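Local structure of putative methyltransferase (Emericella variicolor, 7DMB) at residues P141-V149 against Y319-L327; Q59-L68 against Y106-L115. The protein probably transfers methyl groups from S-adenosyl-L-methionine, acting in trans on the polyketide in calbistrin biosynthesis, and is seen here with the by-product S-adenosyl-L-homocysteine bound. One frame throughout, in Å; residues are numbered along the deposited sequence.

How the contacts relate
From the N terminus, helix 56-79 comes first and carries segment 59-68. The chain then runs through helix 85-101 and folds back at 106-115, where contact 2 closes a short, largely helical loop. Contact 1 opens afterwards in helix 140-157 and closes with 319-327, a long loop that takes in six helices and five of the seven strands of the main sheet. The two loops follow one another without crossing. Helix 56-79 joins them in space: Trp66 packs on Tyr319 and Phe322, and Ile62 on Val142, while its Ala63 and Val67 face 106-115.

Contact 1: P141-V149 against Y319-L327; sequences PVIEGPWRV and YVDFMVGLL
Tyr319 reaches across to helix 140-157 with its phenol oxygen, OH lying 2.8 Å from Val142 O in a weak hydrogen bond. Its CG stands anti to the backbone N (chi1 173°), which sends the ring out to the Val142 turn, and Pro146 CG meets the ring at its edge, 4.0 Å from Tyr319 CE1. Met323 takes the next place along. Its chain bends at both chi2 and chi3, bringing SD to 3.5 Å from Pro146 N, while the methyl CE comes within 3.7 Å of Gly145 C; the same side chain lays CG over one face of the Tyr319 ring. Phe322 presses CE2 against Pro146 CB at 3.5 Å and has Pro146 O in plane at its edge. Val149 slides past Phe322 in the opposite direction: CG1 lies 3.7 Å from Phe322 CZ, CG2 turns to Met323 CE, and Leu326 CD1 reaches Val149 CG1 from the turn 324-327. The two helix axes cross at 51°. Trp66 of helix 56-79 packs against both aromatic rings, and Trp179 of helix 172-181 touches Val142, so the segment following strand 306-313 is packed into the helical lobe, against a proline-kinked helix. The contact is buried and rests mainly on apolar packing against Pro146 and Val149, with one weak hydroxyl-to-carbonyl bond adding a polar tie.

Contact 2: Q59-L68 against Y106-L115; sequences QEMIARMWVL and YPQVPDSGDL
Gln108 meets Gln59 amide to amide: NE2 donates to Gln59 OE1 at 2.9 Å, nearly straight at 164°. The amide planes stand 89° apart, and the donor sits above the carbonyl plane of Gln59 while OE1 lies close to the amide plane of Gln108. Gln59 NE2 turns elsewhere, to Ser55 OG and Phe372 O. Water 1 donates both to Gln108 OE1 and to Gln59 O, and water 2 donates to Glu60 O. Farther along, the extended Arg64 brings NH1 to 3.3 Å from Asp111 OD2, a weak hydrogen bond within a salt bridge; water 3 accepts from NH1 and donates to Asp111 OD1, so both carboxylate oxygens are engaged. Leu115 CD2 lies over one guanidinium face. Between the polar ends, Val109 CG2 sits 3.5 Å from Ala63 CB and also touches Val67; beyond Arg64, Leu115 CD1 rests 3.8 Å from Leu68 CG. Tyr106 OH approaches the Trp66 ring edge and is hydrogen-bonded to Glu97 OE2. The arrangement is a loop of two successive beta turns, type II at 106-109 and type I at 109-112, leading into helix 112-117 and packed along helix 56-79 within the helical region.

Contact 1: P141-V149 against Y319-L327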
loop_
_atom_site.group_PDB
_atom_site.type_symbol
_atom_site.label_atom_id
_atom_site.label_comp_id
_atom_site.label_asym_id
_atom_site.label_seq_id
_atom_site.Cartn_x
_atom_site.Cartn_y
_atom_site.Cartn_z
ATOM N N PRO A 141 -7.113 12.547 4.768
ATOM C CA PRO A 141 -6.070 11.775 5.460
ATOM C C PRO A 141 -4.675 11.980 4.909
ATOM O O PRO A 141 -3.707 11.890 5.676
ATOM C CB PRO A 141 -6.515 10.318 5.264
ATOM C CG PRO A 141 -7.298 10.348 3.988
ATOM C CD PRO A 141 -8.043 11.662 4.037
ATOM N N VAL A 142 -4.525 12.194 3.601
ATOM C CA VAL A 142 -3.176 12.346 3.068
ATOM C C VAL A 142 -2.586 13.724 3.347
ATOM O O VAL A 142 -1.378 13.899 3.186
ATOM C CB VAL A 142 -3.143 12.027 1.559
ATOM C CG1 VAL A 142 -3.476 10.566 1.341
ATOM C CG2 VAL A 142 -4.110 12.902 0.778
ATOM N N ILE A 143 -3.390 14.699 3.769
ATOM C CA ILE A 143 -2.883 16.003 4.186
ATOM C C ILE A 143 -2.734 16.083 5.698
ATOM O O ILE A 143 -1.745 16.619 6.206
ATOM C CB ILE A 143 -3.808 17.117 3.660
ATOM C CG1 ILE A 143 -3.819 17.110 2.129
ATOM C CG2 ILE A 143 -3.386 18.498 4.201
ATOM C CD1 ILE A 143 -2.443 17.209 1.510
ATOM N N GLU A 144 -3.716 15.532 6.415
ATOM C CA GLU A 144 -3.709 15.536 7.871
ATOM C C GLU A 144 -2.640 14.625 8.425
ATOM O O GLU A 144 -2.094 14.899 9.501
ATOM C CB GLU A 144 -5.083 15.094 8.410
ATOM C CG GLU A 144 -5.252 15.303 9.896
ATOM C CD GLU A 144 -5.413 16.774 10.249
ATOM O OE1 GLU A 144 -5.413 17.617 9.327
ATOM O OE2 GLU A 144 -5.556 17.084 11.442
ATOM N N GLY A 145 -2.356 13.524 7.723
ATOM C CA GLY A 145 -1.367 12.561 8.147
ATOM C C GLY A 145 -0.004 13.191 8.355
ATOM O O GLY A 145 0.572 13.141 9.445
ATOM N N PRO A 146 0.551 13.787 7.302
ATOM C CA PRO A 146 1.864 14.445 7.471
ATOM C C PRO A 146 1.849 15.549 8.527
ATOM O O PRO A 146 2.810 15.677 9.298
ATOM C CB PRO A 146 2.183 14.982 6.062
ATOM C CG PRO A 146 0.897 14.870 5.284
ATOM C CD PRO A 146 0.094 13.770 5.903
ATOM N N TRP A 147 0.761 16.318 8.613
ATOM C CA TRP A 147 0.647 17.325 9.663
ATOM C C TRP A 147 0.828 16.696 11.042
ATOM O O TRP A 147 1.588 17.205 11.883
ATOM C CB TRP A 147 -0.703 18.046 9.582
ATOM C CG TRP A 147 -1.014 18.709 10.884
ATOM C CD1 TRP A 147 -1.743 18.192 11.926
ATOM C CD2 TRP A 147 -0.528 19.974 11.323
ATOM N NE1 TRP A 147 -1.748 19.078 12.973
ATOM C CE2 TRP A 147 -1.015 20.181 12.626
ATOM C CE3 TRP A 147 0.270 20.962 10.733
ATOM C CZ2 TRP A 147 -0.744 21.345 13.347
ATOM C CZ3 TRP A 147 0.545 22.120 11.456
ATOM C CH2 TRP A 147 0.037 22.300 12.744
ATOM N N ARG A 148 0.150 15.569 11.279
ATOM C CA ARG A 148 0.272 14.870 12.562
ATOM C C ARG A 148 1.687 14.351 12.808
ATOM O O ARG A 148 2.140 14.308 13.960
ATOM C CB ARG A 148 -0.700 13.688 12.636
ATOM C CG ARG A 148 -2.175 14.016 12.774
ATOM C CD ARG A 148 -2.940 12.701 13.003
ATOM N NE ARG A 148 -4.381 12.907 12.984
ATOM C CZ ARG A 148 -5.290 11.950 13.091
ATOM N NH1 ARG A 148 -4.926 10.681 13.212
ATOM N NH2 ARG A 148 -6.574 12.277 13.071
ATOM N N VAL A 149 2.378 13.902 11.758
ATOM C CA VAL A 149 3.753 13.450 11.932
ATOM C C VAL A 149 4.624 14.610 12.398
ATOM O O VAL A 149 5.385 14.497 13.367
ATOM C CB VAL A 149 4.282 12.830 10.628
ATOM C CG1 VAL A 149 5.812 12.802 10.645
ATOM C CG2 VAL A 149 3.686 11.440 10.428
ATOM N N TYR A 319 7.017 10.421 -0.181
ATOM C CA TYR A 319 5.909 10.672 0.737
ATOM C C TYR A 319 5.741 9.510 1.707
ATOM O O TYR A 319 5.469 9.715 2.894
ATOM C CB TYR A 319 4.617 10.939 -0.046
ATOM C CG TYR A 319 3.360 11.060 0.810
ATOM C CD1 TYR A 319 3.213 12.092 1.717
ATOM C CD2 TYR A 319 2.312 10.141 0.691
ATOM C CE1 TYR A 319 2.084 12.216 2.491
ATOM C CE2 TYR A 319 1.161 10.260 1.475
ATOM C CZ TYR A 319 1.057 11.302 2.368
ATOM O OH TYR A 319 -0.058 11.438 3.157
ATOM N N VAL A 320 5.928 8.278 1.230
ATOM C CA VAL A 320 5.769 7.124 2.110
ATOM C C VAL A 320 6.935 7.036 3.092
ATOM O O VAL A 320 6.740 6.715 4.268
ATOM C CB VAL A 320 5.600 5.832 1.287
ATOM C CG1 VAL A 320 5.144 4.695 2.185
ATOM C CG2 VAL A 320 4.551 6.062 0.211
ATOM N N ASP A 321 8.156 7.338 2.633
ATOM C CA ASP A 321 9.286 7.437 3.550
ATOM C C ASP A 321 8.995 8.424 4.668
ATOM O O ASP A 321 9.273 8.151 5.840
ATOM C CB ASP A 321 10.558 7.863 2.807
ATOM C CG ASP A 321 10.882 6.957 1.650
ATOM O OD1 ASP A 321 11.850 6.182 1.764
ATOM O OD2 ASP A 321 10.157 7.017 0.634
ATOM N N PHE A 322 8.451 9.592 4.318
ATOM C CA PHE A 322 8.113 10.575 5.340
ATOM C C PHE A 322 7.078 10.025 6.319
ATOM O O PHE A 322 7.188 10.231 7.537
ATOM C CB PHE A 322 7.593 11.852 4.684
ATOM C CG PHE A 322 7.117 12.871 5.666
ATOM C CD1 PHE A 322 8.005 13.780 6.206
ATOM C CD2 PHE A 322 5.784 12.902 6.078
ATOM C CE1 PHE A 322 7.586 14.712 7.130
ATOM C CE2 PHE A 322 5.365 13.823 7.004
ATOM C CZ PHE A 322 6.270 14.736 7.530
ATOM N N MET A 323 6.078 9.304 5.807
ATOM C CA MET A 323 4.913 8.983 6.623
ATOM C C MET A 323 5.180 7.829 7.568
ATOM O O MET A 323 4.645 7.798 8.678
ATOM C CB MET A 323 3.714 8.651 5.725
ATOM C CG MET A 323 2.981 9.870 5.205
ATOM S SD MET A 323 2.445 10.990 6.505
ATOM C CE MET A 323 1.482 9.866 7.525
ATOM N N VAL A 324 5.961 6.845 7.137
ATOM C CA VAL A 324 6.157 5.634 7.926
ATOM C C VAL A 324 7.607 5.432 8.344
ATOM O O VAL A 324 7.908 4.459 9.035
ATOM C CB VAL A 324 5.626 4.394 7.178
ATOM C CG1 VAL A 324 4.178 4.620 6.738
ATOM C CG2 VAL A 324 6.469 4.141 5.984
ATOM N N GLY A 325 8.504 6.351 7.991
ATOM C CA GLY A 325 9.904 6.221 8.377
ATOM C C GLY A 325 10.138 6.179 9.876
ATOM O O GLY A 325 11.172 5.682 10.323
ATOM N N LEU A 326 9.202 6.686 10.668
ATOM C CA LEU A 326 9.369 6.652 12.112
ATOM C C LEU A 326 9.145 5.260 12.693
ATOM O O LEU A 326 9.374 5.067 13.893
ATOM C CB LEU A 326 8.424 7.683 12.761
ATOM C CG LEU A 326 8.845 9.164 12.630
ATOM C CD1 LEU A 326 7.720 10.113 13.043
ATOM C CD2 LEU A 326 10.117 9.457 13.427
ATOM N N LEU A 327 8.729 4.279 11.868
ATOM C CA LEU A 327 8.618 2.879 12.277
ATOM C C LEU A 327 9.913 2.117 11.990
ATOM O O LEU A 327 10.508 2.280 10.908
ATOM C CB LEU A 327 7.465 2.193 11.558
ATOM C CG LEU A 327 6.158 2.965 11.672
ATOM C CD1 LEU A 327 5.044 2.292 10.864
ATOM C CD2 LEU A 327 5.790 3.092 13.142
#

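Contact 2: Q59-L68 against Y106-L115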
loop_
_atom_site.group_PDB
_atom_site.type_symbol
_atom_site.label_atom_id
_atom_site.label_comp_id
_atom_site.label_asym_id
_atom_site.label_seq_id
_atom_site.Cartn_x
_atom_site.Cartn_y
_atom_site.Cartn_z
ATOM N N GLN A 59 -1.465 14.625 -6.092
ATOM C CA GLN A 59 -0.109 14.171 -5.767
ATOM C C GLN A 59 0.827 15.340 -5.486
ATOM O O GLN A 59 1.720 15.236 -4.636
ATOM C CB GLN A 59 0.468 13.335 -6.911
ATOM C CG GLN A 59 -0.072 11.912 -7.036
ATOM C CD GLN A 59 0.767 11.076 -7.984
ATOM O OE1 GLN A 59 1.983 11.083 -7.901
ATOM N NE2 GLN A 59 0.119 10.348 -8.881
ATOM N N GLU A 60 0.683 16.431 -6.233
ATOM C CA GLU A 60 1.479 17.630 -5.976
ATOM C C GLU A 60 0.981 18.387 -4.758
ATOM O O GLU A 60 1.777 19.037 -4.070
ATOM C CB GLU A 60 1.472 18.544 -7.199
ATOM C CG GLU A 60 2.250 17.973 -8.367
ATOM C CD GLU A 60 1.771 18.486 -9.702
ATOM O OE1 GLU A 60 1.033 19.493 -9.725
ATOM O OE2 GLU A 60 2.136 17.874 -10.729
ATOM N N MET A 61 -0.325 18.323 -4.476
ATOM C CA MET A 61 -0.822 18.856 -3.213
ATOM C C MET A 61 -0.222 18.093 -2.038
ATOM O O MET A 61 0.195 18.697 -1.042
ATOM C CB MET A 61 -2.345 18.778 -3.184
ATOM C CG MET A 61 -2.993 19.595 -2.088
ATOM S SD MET A 61 -4.656 19.018 -1.715
ATOM C CE MET A 61 -5.444 19.322 -3.293
ATOM N N ILE A 62 -0.167 16.757 -2.154
ATOM C CA ILE A 62 0.416 15.908 -1.115
ATOM C C ILE A 62 1.895 16.225 -0.944
ATOM O O ILE A 62 2.384 16.441 0.170
ATOM C CB ILE A 62 0.203 14.422 -1.466
ATOM C CG1 ILE A 62 -1.243 14.008 -1.211
ATOM C CG2 ILE A 62 1.170 13.516 -0.691
ATOM C CD1 ILE A 62 -1.573 12.666 -1.776
ATOM N N ALA A 63 2.634 16.229 -2.051
ATOM C CA ALA A 63 4.063 16.468 -1.969
ATOM C C ALA A 63 4.334 17.810 -1.310
ATOM O O ALA A 63 5.168 17.916 -0.402
ATOM C CB ALA A 63 4.676 16.406 -3.368
ATOM N N ARG A 64 3.607 18.843 -1.753
ATOM C CA ARG A 64 3.718 20.175 -1.175
ATOM C C ARG A 64 3.538 20.141 0.334
ATOM O O ARG A 64 4.288 20.794 1.075
ATOM C CB ARG A 64 2.677 21.099 -1.811
ATOM C CG ARG A 64 2.638 22.496 -1.212
ATOM C CD ARG A 64 1.498 23.317 -1.804
ATOM N NE ARG A 64 1.449 24.665 -1.251
ATOM C CZ ARG A 64 2.216 25.671 -1.662
ATOM N NH1 ARG A 64 3.104 25.491 -2.632
ATOM N NH2 ARG A 64 2.095 26.866 -1.097
ATOM N N MET A 65 2.566 19.356 0.804
ATOM C CA MET A 65 2.246 19.342 2.224
ATOM C C MET A 65 3.327 18.645 3.033
ATOM O O MET A 65 3.769 19.169 4.064
ATOM C CB MET A 65 0.911 18.657 2.474
ATOM C CG MET A 65 0.592 18.600 3.954
ATOM S SD MET A 65 0.100 20.233 4.555
ATOM C CE MET A 65 -0.124 19.947 6.302
ATOM N N TRP A 66 3.734 17.435 2.614
ATOM C CA TRP A 66 4.728 16.739 3.422
ATOM C C TRP A 66 6.077 17.431 3.334
ATOM O O TRP A 66 6.853 17.359 4.285
ATOM C CB TRP A 66 4.814 15.243 3.064
ATOM C CG TRP A 66 5.702 14.845 1.897
ATOM C CD1 TRP A 66 5.281 14.442 0.651
ATOM C CD2 TRP A 66 7.136 14.757 1.878
ATOM N NE1 TRP A 66 6.360 14.134 -0.138
ATOM C CE2 TRP A 66 7.512 14.321 0.587
ATOM C CE3 TRP A 66 8.142 15.015 2.820
ATOM C CZ2 TRP A 66 8.846 14.141 0.217
ATOM C CZ3 TRP A 66 9.479 14.836 2.440
ATOM C CH2 TRP A 66 9.811 14.404 1.155
ATOM N N VAL A 67 6.358 18.141 2.236
ATOM C CA VAL A 67 7.586 18.936 2.184
ATOM C C VAL A 67 7.525 20.081 3.198
ATOM O O VAL A 67 8.513 20.385 3.879
ATOM C CB VAL A 67 7.839 19.466 0.756
ATOM C CG1 VAL A 67 8.901 20.588 0.776
ATOM C CG2 VAL A 67 8.271 18.331 -0.183
ATOM N N LEU A 68 6.372 20.741 3.302
ATOM C CA LEU A 68 6.210 21.807 4.288
ATOM C C LEU A 68 6.392 21.284 5.713
ATOM O O LEU A 68 7.138 21.872 6.509
ATOM C CB LEU A 68 4.838 22.461 4.123
ATOM C CG LEU A 68 4.649 23.454 2.976
ATOM C CD1 LEU A 68 3.143 23.589 2.639
ATOM C CD2 LEU A 68 5.233 24.817 3.356
ATOM N N TYR A 106 12.862 19.899 -7.354
ATOM C CA TYR A 106 12.440 18.837 -6.448
ATOM C C TYR A 106 11.205 18.155 -7.028
ATOM O O TYR A 106 10.292 18.845 -7.509
ATOM C CB TYR A 106 12.144 19.352 -5.042
ATOM C CG TYR A 106 12.023 18.197 -4.086
ATOM C CD1 TYR A 106 13.164 17.568 -3.592
ATOM C CD2 TYR A 106 10.771 17.688 -3.716
ATOM C CE1 TYR A 106 13.075 16.481 -2.734
ATOM C CE2 TYR A 106 10.671 16.595 -2.850
ATOM C CZ TYR A 106 11.828 15.996 -2.369
ATOM O OH TYR A 106 11.756 14.919 -1.522
ATOM N N PRO A 107 11.151 16.823 -7.044
ATOM C CA PRO A 107 10.061 16.138 -7.753
ATOM C C PRO A 107 8.701 16.548 -7.217
ATOM O O PRO A 107 8.446 16.487 -6.011
ATOM C CB PRO A 107 10.353 14.656 -7.498
ATOM C CG PRO A 107 11.803 14.598 -7.339
ATOM C CD PRO A 107 12.196 15.872 -6.623
ATOM N N GLN A 108 7.846 17.011 -8.133
ATOM C CA GLN A 108 6.468 17.395 -7.850
ATOM C C GLN A 108 6.374 18.619 -6.944
ATOM O O GLN A 108 5.264 19.028 -6.590
ATOM C CB GLN A 108 5.676 16.212 -7.247
ATOM C CG GLN A 108 5.063 15.279 -8.314
ATOM C CD GLN A 108 4.409 14.024 -7.747
ATOM O OE1 GLN A 108 4.898 13.437 -6.781
ATOM N NE2 GLN A 108 3.296 13.604 -8.354
ATOM N N VAL A 109 7.502 19.212 -6.549
ATOM C CA VAL A 109 7.461 20.473 -5.804
ATOM C C VAL A 109 8.513 21.433 -6.355
ATOM O O VAL A 109 9.498 21.720 -5.658
ATOM C CB VAL A 109 7.684 20.265 -4.298
ATOM C CG1 VAL A 109 7.127 21.440 -3.525
ATOM C CG2 VAL A 109 7.091 18.950 -3.815
ATOM N N PRO A 110 8.346 21.949 -7.579
ATOM C CA PRO A 110 9.401 22.783 -8.183
ATOM C C PRO A 110 9.649 24.082 -7.443
ATOM O O PRO A 110 10.708 24.691 -7.626
ATOM C CB PRO A 110 8.868 23.045 -9.601
ATOM C CG PRO A 110 7.367 22.894 -9.462
ATOM C CD PRO A 110 7.209 21.752 -8.496
ATOM N N ASP A 111 8.711 24.519 -6.606
ATOM C CA ASP A 111 8.884 25.694 -5.766
ATOM C C ASP A 111 9.262 25.332 -4.333
ATOM O O ASP A 111 9.003 26.123 -3.414
ATOM C CB ASP A 111 7.612 26.541 -5.781
ATOM C CG ASP A 111 6.402 25.797 -5.212
ATOM O OD1 ASP A 111 6.383 24.535 -5.230
ATOM O OD2 ASP A 111 5.470 26.482 -4.746
ATOM N N SER A 112 9.875 24.153 -4.127
ATOM C CA SER A 112 10.307 23.753 -2.783
ATOM C C SER A 112 11.199 24.813 -2.137
ATOM O O SER A 112 11.105 25.053 -0.928
ATOM C CB SER A 112 11.028 22.399 -2.816
ATOM O OG SER A 112 12.288 22.459 -3.478
ATOM N N GLY A 113 12.056 25.466 -2.931
ATOM C CA GLY A 113 12.874 26.552 -2.399
ATOM C C GLY A 113 12.051 27.679 -1.791
ATOM O O GLY A 113 12.371 28.174 -0.709
ATOM N N ASP A 114 10.964 28.083 -2.461
ATOM C CA ASP A 114 10.082 29.092 -1.869
ATOM C C ASP A 114 9.474 28.626 -0.548
ATOM O O ASP A 114 9.188 29.458 0.321
ATOM C CB ASP A 114 8.963 29.480 -2.834
ATOM C CG ASP A 114 9.486 30.015 -4.143
ATOM O OD1 ASP A 114 10.580 30.618 -4.146
ATOM O OD2 ASP A 114 8.791 29.850 -5.169
ATOM N N LEU A 115 9.258 27.314 -0.371
ATOM C CA LEU A 115 8.696 26.852 0.897
ATOM C C LEU A 115 9.724 26.969 2.017
ATOM O O LEU A 115 9.372 27.293 3.162
ATOM C CB LEU A 115 8.186 25.410 0.770
ATOM C CG LEU A 115 7.140 25.191 -0.337
ATOM C CD1 LEU A 115 6.510 23.789 -0.289
ATOM C CD2 LEU A 115 6.073 26.288 -0.281
HETATM O O HOH W 1 3.039 12.682 -4.546
HETATM O O HOH W 2 3.802 20.588 -5.322
HETATM O O HOH W 3 4.118 23.285 -4.325
#